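Local coordinates for protein diadenosine tetraphosphatase, putative (Trypanosoma brucei, PDB 2QJC) that probably hydrolyses diadenosine tetraphosphate or another phosphate ester or anhydride, as a manganese-binding member of the calcineurin-like metallophosphoesterases, at residues 35-38 with 39-42; 68-72 with 73-77; 130-134 with 135-139. All blocks are in the same frame, centred on the assembly; numbering follows the deposited sequence.

Interaction 1. Residues 35-38 with 39-42; sequences EDLL and RAVS
Arg39 runs back along its helix toward Glu35 and Asp36, one turn earlier. Its CB lies 3.6 Å from Asp36 O. CG, placed beside the backbone N (chi1 -77°), comes to 3.7 Å from Glu35 O. The chain then bends at chi3 (-70°), which folds the guanidinium over the helix backbone. Glu35 O now sits over the centre of one guanidinium face, about 3.6 Å above its plane. At the end of the chain NH1 reaches the CB of Glu35, while NH2 makes a salt bridge to Asp36 OD1 at 2.5 Å, unusually short, so the exact distance is best read with caution. The two side chains lie side by side and point the same way, but the carboxylate and guanidinium planes are turned 64° apart. Glu35 OE2 forms a salt bridge with Arg31 NE.

All this belongs to the last turns of helix 31-41, the helix of a beta-alpha-beta unit between strands 21-24 and 49-52. Ser42 leaves the helix with positive phi in a Schellman motif. The backbone hydrogen bond from Arg39 N to Glu35 O measures 3.1 Å, and that from Ala40 N to Asp36 O 2.8 Å. On the buried side, Leu37 CD1 meets Val41 CG1 at 4.2 Å. These two side chains rest on strand 21-24, against Val24 and Ile22. The carbonyl of Val41 accepts a hydrogen bond from Arg20 NH2.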
loop_
_atom_site.group_PDB
_atom_site.type_symbol
_atom_site.label_atom_id
_atom_site.label_comp_id
_atom_site.label_asym_id
_atom_site.label_seq_id
_atom_site.Cartn_x
_atom_site.Cartn_y
_atom_site.Cartn_z
ATOM N N GLU A 35 9.688 6.939 10.527
ATOM C CA GLU A 35 10.973 6.790 11.213
ATOM C C GLU A 35 10.788 5.991 12.498
ATOM O O GLU A 35 11.589 5.111 12.814
ATOM C CB GLU A 35 11.555 8.158 11.556
ATOM C CG GLU A 35 11.836 9.024 10.354
ATOM C CD GLU A 35 12.137 10.459 10.731
ATOM O OE1 GLU A 35 11.867 10.846 11.893
ATOM O OE2 GLU A 35 12.630 11.198 9.853
ATOM N N ASP A 36 9.729 6.302 13.239
ATOM C CA ASP A 36 9.459 5.600 14.487
ATOM C C ASP A 36 9.184 4.127 14.211
ATOM O O ASP A 36 9.619 3.254 14.962
ATOM C CB ASP A 36 8.255 6.203 15.209
ATOM C CG ASP A 36 8.324 7.714 15.298
ATOM O OD1 ASP A 36 9.422 8.256 15.552
ATOM O OD2 ASP A 36 7.269 8.361 15.123
ATOM N N LEU A 37 8.461 3.850 13.131
ATOM C CA LEU A 37 8.142 2.471 12.785
ATOM C C LEU A 37 9.409 1.695 12.421
ATOM O O LEU A 37 9.557 0.530 12.792
ATOM C CB LEU A 37 7.145 2.421 11.618
ATOM C CG LEU A 37 6.721 1.009 11.184
ATOM C CD1 LEU A 37 6.155 0.246 12.369
ATOM C CD2 LEU A 37 5.692 1.094 10.073
ATOM N N LEU A 38 10.321 2.340 11.701
ATOM C CA LEU A 38 11.561 1.683 11.309
ATOM C C LEU A 38 12.386 1.315 12.542
ATOM O O LEU A 38 12.991 0.236 12.597
ATOM C CB LEU A 38 12.355 2.579 10.359
ATOM C CG LEU A 38 11.677 2.780 8.997
ATOM C CD1 LEU A 38 12.520 3.701 8.135
ATOM C CD2 LEU A 38 11.479 1.436 8.301
ATOM N N ARG A 39 12.409 2.207 13.532
ATOM C CA ARG A 39 13.121 1.931 14.775
ATOM C C ARG A 39 12.359 0.839 15.512
ATOM O O ARG A 39 12.956 -0.009 16.174
ATOM C CB ARG A 39 13.193 3.178 15.672
ATOM C CG ARG A 39 14.224 4.211 15.243
ATOM C CD ARG A 39 14.409 5.279 16.314
ATOM N NE ARG A 39 13.243 6.150 16.437
ATOM C CZ ARG A 39 12.968 7.148 15.608
ATOM N NH1 ARG A 39 13.774 7.415 14.590
ATOM N NH2 ARG A 39 11.887 7.880 15.797
ATOM N N ALA A 40 11.035 0.862 15.383
ATOM C CA ALA A 40 10.178 -0.115 16.043
ATOM C C ALA A 40 10.332 -1.550 15.522
ATOM O O ALA A 40 9.899 -2.500 16.181
ATOM C CB ALA A 40 8.718 0.323 15.939
ATOM N N VAL A 41 10.929 -1.716 14.346
ATOM C CA VAL A 41 11.123 -3.059 13.802
ATOM C C VAL A 41 12.609 -3.384 13.706
ATOM O O VAL A 41 12.986 -4.475 13.277
ATOM C CB VAL A 41 10.498 -3.221 12.386
ATOM C CG1 VAL A 41 9.042 -2.777 12.400
ATOM C CG2 VAL A 41 11.303 -2.436 11.362
ATOM N N SER A 42 13.444 -2.425 14.098
ATOM C CA SER A 42 14.893 -2.593 14.056
ATOM C C SER A 42 15.351 -2.810 12.618
ATOM O O SER A 42 16.076 -3.761 12.317
ATOM C CB SER A 42 15.320 -3.780 14.926
ATOM O OG SER A 42 14.903 -3.603 16.270
#

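Interaction 2. Residues 68-72 with 73-77; sequences RLLKR and LGAYS
Leu70 and Ala75 meet across a Schellman motif that ends helix 63-73. The helix belongs to a beta-alpha-beta unit and leads through Gly74 and Ala75 into strand 76-77. Gly74 is the first residue to leave helical geometry, and its positive phi (74°) is one that glycine takes easily.

The turn supplies donors to the carbonyls of Leu69, Leu70 and Lys71. Leu69 O accepts a hydrogen bond from Leu73 N at 3.0 Å. Leu70 O accepts one from Ala75 N at 2.9 Å, nearly along the C=O axis. The same oxygen also receives a weak, bent hydrogen bond from Leu73 N at 3.3 Å, so Leu73 N is shared between two carbonyls. Lys71 O takes Gly74 N at 3.0 Å. This donor stands well above the carbonyl plane, although its N-H is fairly straight at 153°. Beyond the turn, Ala75 O is satisfied by Tyr122 OH of helix 117-124. Tyr76 forms backbone hydrogen bonds with Leu50 and Ala52 of strand 49-52.

Apolar groups close the inner side. Leu69 and Leu73 lie side by side and point the same way. Leu69 CG is anti to the backbone N (chi1 171°), which carries CD1 along the helix to 3.9 Å from Leu73 CD1. Leu34 and Leu38 of helix 31-41 pack against this pair. The methyl of Ala75 points back at the helix, with CB 3.4 Å from Leu70 O and 3.9 Å from Leu70 CD2.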
loop_
_atom_site.group_PDB
_atom_site.type_symbol
_atom_site.label_atom_id
_atom_site.label_comp_id
_atom_site.label_asym_id
_atom_site.label_seq_id
_atom_site.Cartn_x
_atom_site.Cartn_y
_atom_site.Cartn_z
ATOM N N ARG A 68 11.466 10.789 -0.411
ATOM C CA ARG A 68 12.922 10.867 -0.498
ATOM C C ARG A 68 13.591 9.887 0.461
ATOM O O ARG A 68 14.664 9.367 0.174
ATOM C CB ARG A 68 13.390 12.296 -0.212
ATOM C CG ARG A 68 13.320 13.189 -1.431
ATOM C CD ARG A 68 13.412 14.658 -1.067
ATOM N NE ARG A 68 13.475 15.487 -2.268
ATOM C CZ ARG A 68 13.180 16.781 -2.297
ATOM N NH1 ARG A 68 12.797 17.400 -1.187
ATOM N NH2 ARG A 68 13.257 17.452 -3.441
ATOM N N LEU A 69 12.957 9.648 1.601
ATOM C CA LEU A 69 13.487 8.707 2.573
ATOM C C LEU A 69 13.444 7.307 1.961
ATOM O O LEU A 69 14.431 6.566 1.994
ATOM C CB LEU A 69 12.648 8.733 3.857
ATOM C CG LEU A 69 12.970 7.641 4.885
ATOM C CD1 LEU A 69 14.445 7.710 5.260
ATOM C CD2 LEU A 69 12.116 7.818 6.114
ATOM N N LEU A 70 12.294 6.950 1.401
ATOM C CA LEU A 70 12.132 5.641 0.780
ATOM C C LEU A 70 13.126 5.458 -0.364
ATOM O O LEU A 70 13.657 4.360 -0.565
ATOM C CB LEU A 70 10.694 5.469 0.275
ATOM C CG LEU A 70 9.649 5.480 1.398
ATOM C CD1 LEU A 70 8.246 5.474 0.816
ATOM C CD2 LEU A 70 9.869 4.274 2.307
ATOM N N LYS A 71 13.381 6.535 -1.102
ATOM C CA LYS A 71 14.326 6.496 -2.217
ATOM C C LYS A 71 15.756 6.210 -1.743
ATOM O O LYS A 71 16.418 5.313 -2.262
ATOM C CB LYS A 71 14.300 7.822 -2.984
ATOM C CG LYS A 71 15.312 7.913 -4.119
ATOM C CD LYS A 71 15.191 9.251 -4.843
ATOM C CE LYS A 71 16.292 9.445 -5.881
ATOM N NZ LYS A 71 16.340 8.347 -6.890
ATOM N N ARG A 72 16.228 6.972 -0.758
ATOM C CA ARG A 72 17.581 6.781 -0.245
ATOM C C ARG A 72 17.740 5.396 0.379
ATOM O O ARG A 72 18.844 4.853 0.423
ATOM C CB ARG A 72 17.927 7.866 0.788
ATOM C CG ARG A 72 17.290 7.669 2.159
ATOM C CD ARG A 72 16.911 9.002 2.807
ATOM N NE ARG A 72 18.019 9.695 3.464
ATOM C CZ ARG A 72 18.619 9.269 4.573
ATOM N NH1 ARG A 72 18.228 8.141 5.156
ATOM N NH2 ARG A 72 19.594 9.986 5.119
ATOM N N LEU A 73 16.639 4.823 0.860
ATOM C CA LEU A 73 16.680 3.497 1.477
ATOM C C LEU A 73 16.600 2.355 0.474
ATOM O O LEU A 73 16.798 1.196 0.832
ATOM C CB LEU A 73 15.546 3.340 2.493
ATOM C CG LEU A 73 15.684 4.129 3.794
ATOM C CD1 LEU A 73 14.467 3.879 4.667
ATOM C CD2 LEU A 73 16.961 3.712 4.516
ATOM N N GLY A 74 16.317 2.683 -0.780
ATOM C CA GLY A 74 16.205 1.653 -1.801
ATOM C C GLY A 74 14.910 0.874 -1.640
ATOM O O GLY A 74 14.747 -0.213 -2.193
ATOM N N ALA A 75 13.981 1.451 -0.886
ATOM C CA ALA A 75 12.686 0.834 -0.613
ATOM C C ALA A 75 11.754 0.732 -1.817
ATOM O O ALA A 75 11.796 1.562 -2.732
ATOM C CB ALA A 75 11.983 1.597 0.506
ATOM N N TYR A 76 10.903 -0.293 -1.799
ATOM C CA TYR A 76 9.916 -0.523 -2.855
ATOM C C TYR A 76 8.554 0.009 -2.415
ATOM O O TYR A 76 8.344 0.334 -1.247
ATOM C CB TYR A 76 9.772 -2.022 -3.133
ATOM C CG TYR A 76 10.889 -2.622 -3.948
ATOM C CD1 TYR A 76 10.858 -2.584 -5.341
ATOM C CD2 TYR A 76 11.979 -3.232 -3.326
ATOM C CE1 TYR A 76 11.886 -3.144 -6.099
ATOM C CE2 TYR A 76 13.018 -3.793 -4.075
ATOM C CZ TYR A 76 12.963 -3.745 -5.458
ATOM O OH TYR A 76 13.987 -4.287 -6.202
ATOM N N SER A 77 7.628 0.084 -3.361
ATOM C CA SER A 77 6.273 0.536 -3.075
ATOM C C SER A 77 5.378 0.350 -4.278
ATOM O O SER A 77 5.833 0.464 -5.424
ATOM C CB SER A 77 6.253 2.014 -2.696
ATOM O OG SER A 77 4.918 2.447 -2.494
#

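Interaction 3. Residues 130-134 with 135-139; sequences IRIPA and HNVMV
Arg131 and Met138, a selenomethionine, stand side by side on one face of two antiparallel strands and point the same way. They form a non-hydrogen-bonded pair. Both chains bend at chi3, and Arg131 NE comes to 3.4 Å from the selenium of Met138. The selenium lies oblique to the guanidinium. Arg131 NH2 also has a long, weak ion pair with Glu198.

Ile130, Ile132, Val137 and Val139 fill the other face. Ile132 CG1 is anti to its own carbonyl carbon (chi1 -56°), and this brings CD1 up beside both valines of the partner strand. It lies 4.2 Å from Val137 CG1 and 4.3 Å from Val139 CG2. The CG2 branch goes the other way, to the turn. There it meets the edge of the His135 ring, in the ring plane, 4.0 Å from CD2. The two side chains cross at a slant. His135 NE2 is hydrogen-bonded to Gly19 O, which helps to fix the ring. Val21 and Ile23 of strand 21-24 pack against this apolar face.

The hydrogen-bonded pairs are Ile130 with Val139 and Ile132 with Val137. Val139 N reaches Ile130 O at 2.8 Å in an almost straight hydrogen bond. At the turn, Ile132 O accepts two donors, His135 N and Val137 N, each at 3.2 Å and from opposite faces of its carbonyl plane. Asn136 N is hydrogen-bonded to Pro133 O. Asn136 has positive phi and faces Ile132 together with Val137. This is a G1 beta bulge, closing the beta hairpin of strands 129-132 and 137-140.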
loop_
_atom_site.group_PDB
_atom_site.type_symbol
_atom_site.label_atom_id
_atom_site.label_comp_id
_atom_site.label_asym_id
_atom_site.label_seq_id
_atom_site.Cartn_x
_atom_site.Cartn_y
_atom_site.Cartn_z
ATOM N N ILE A 130 3.259 -6.061 -6.441
ATOM C CA ILE A 130 4.590 -6.620 -6.221
ATOM C C ILE A 130 4.453 -8.015 -5.623
ATOM O O ILE A 130 3.764 -8.206 -4.615
ATOM C CB ILE A 130 5.446 -5.737 -5.275
ATOM C CG1 ILE A 130 5.747 -4.399 -5.952
ATOM C CG2 ILE A 130 6.768 -6.450 -4.927
ATOM C CD1 ILE A 130 6.467 -3.409 -5.050
ATOM N N ARG A 131 5.089 -8.992 -6.265
ATOM C CA ARG A 131 5.055 -10.373 -5.794
ATOM C C ARG A 131 6.370 -10.705 -5.080
ATOM O O ARG A 131 7.453 -10.433 -5.605
ATOM C CB ARG A 131 4.857 -11.344 -6.967
ATOM C CG ARG A 131 3.632 -11.079 -7.823
ATOM C CD ARG A 131 3.415 -12.190 -8.861
ATOM N NE ARG A 131 2.657 -13.310 -8.308
ATOM C CZ ARG A 131 2.246 -14.365 -9.008
ATOM N NH1 ARG A 131 2.526 -14.458 -10.300
ATOM N NH2 ARG A 131 1.525 -15.314 -8.421
ATOM N N ILE A 132 6.261 -11.287 -3.887
ATOM C CA ILE A 132 7.418 -11.676 -3.067
ATOM C C ILE A 132 7.206 -13.165 -2.786
ATOM O O ILE A 132 6.833 -13.564 -1.673
ATOM C CB ILE A 132 7.443 -10.888 -1.730
ATOM C CG1 ILE A 132 7.423 -9.386 -2.018
ATOM C CG2 ILE A 132 8.700 -11.242 -0.924
ATOM C CD1 ILE A 132 7.063 -8.541 -0.812
ATOM N N PRO A 133 7.446 -14.005 -3.807
ATOM C CA PRO A 133 7.282 -15.462 -3.750
ATOM C C PRO A 133 7.980 -16.243 -2.641
ATOM O O PRO A 133 7.442 -17.238 -2.159
ATOM C CB PRO A 133 7.687 -15.913 -5.159
ATOM C CG PRO A 133 8.670 -14.856 -5.593
ATOM C CD PRO A 133 8.036 -13.584 -5.093
ATOM N N ALA A 134 9.158 -15.803 -2.218
ATOM C CA ALA A 134 9.876 -16.509 -1.162
ATOM C C ALA A 134 9.054 -16.596 0.129
ATOM O O ALA A 134 9.166 -17.561 0.896
ATOM C CB ALA A 134 11.209 -15.814 -0.888
ATOM N N HIS A 135 8.227 -15.580 0.360
ATOM C CA HIS A 135 7.392 -15.515 1.553
ATOM C C HIS A 135 5.920 -15.753 1.229
ATOM O O HIS A 135 5.053 -15.590 2.093
ATOM C CB HIS A 135 7.560 -14.141 2.216
ATOM C CG HIS A 135 8.929 -13.905 2.783
ATOM N ND1 HIS A 135 9.442 -14.654 3.820
ATOM C CD2 HIS A 135 9.897 -13.020 2.443
ATOM C CE1 HIS A 135 10.669 -14.244 4.093
ATOM N NE2 HIS A 135 10.969 -13.253 3.272
ATOM N N ASN A 136 5.655 -16.147 -0.019
ATOM C CA ASN A 136 4.306 -16.389 -0.521
ATOM C C ASN A 136 3.395 -15.185 -0.231
ATOM O O ASN A 136 2.299 -15.328 0.302
ATOM C CB ASN A 136 3.712 -17.666 0.089
ATOM C CG ASN A 136 2.380 -18.045 -0.538
ATOM O OD1 ASN A 136 2.196 -17.933 -1.754
ATOM N ND2 ASN A 136 1.449 -18.503 0.284
ATOM N N VAL A 137 3.869 -14.000 -0.609
ATOM C CA VAL A 137 3.136 -12.752 -0.400
ATOM C C VAL A 137 2.940 -11.949 -1.691
ATOM O O VAL A 137 3.721 -12.072 -2.635
ATOM C CB VAL A 137 3.890 -11.868 0.645
ATOM C CG1 VAL A 137 3.500 -10.400 0.503
ATOM C CG2 VAL A 137 3.573 -12.353 2.052
HETATM N N MSE A 138 1.882 -11.140 -1.727
HETATM C CA MSE A 138 1.594 -10.260 -2.863
HETATM C C MSE A 138 1.082 -8.917 -2.322
HETATM O O MSE A 138 0.184 -8.874 -1.467
HETATM C CB MSE A 138 0.556 -10.875 -3.813
HETATM C CG MSE A 138 1.054 -12.114 -4.567
HETATM SE SE MSE A 138 0.086 -12.502 -6.222
HETATM C CE MSE A 138 -1.637 -12.960 -5.496
ATOM N N VAL A 139 1.655 -7.825 -2.813
ATOM C CA VAL A 139 1.278 -6.492 -2.355
ATOM C C VAL A 139 0.534 -5.682 -3.420
ATOM O O VAL A 139 0.979 -5.588 -4.565
ATOM C CB VAL A 139 2.556 -5.694 -1.902
ATOM C CG1 VAL A 139 2.171 -4.327 -1.345
ATOM C CG2 VAL A 139 3.327 -6.488 -0.856
#

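In the fold
The three contacts follow one another along the chain within the calcineurin-like phosphoesterase fold. Interactions 1 and 2 are ends of two helices in successive beta-alpha-beta units, with centres 15 Å apart. They touch where Leu38 CD1 meets Leu73 CD1 at 4.0 Å. Interaction 2 also meets interaction 3: Ser77 O lies 3.9 Å from Ile130 CD1. Interactions 1 and 3 do not touch, their nearest atoms being about 13 Å apart. None holds a manganese ligand. The side chain of Leu70 is about 13 Å from a manganese ion, and that of Val139 about 12 Å. Val139 is about 7 Å, side chain to side chain, from the manganese ligand His141.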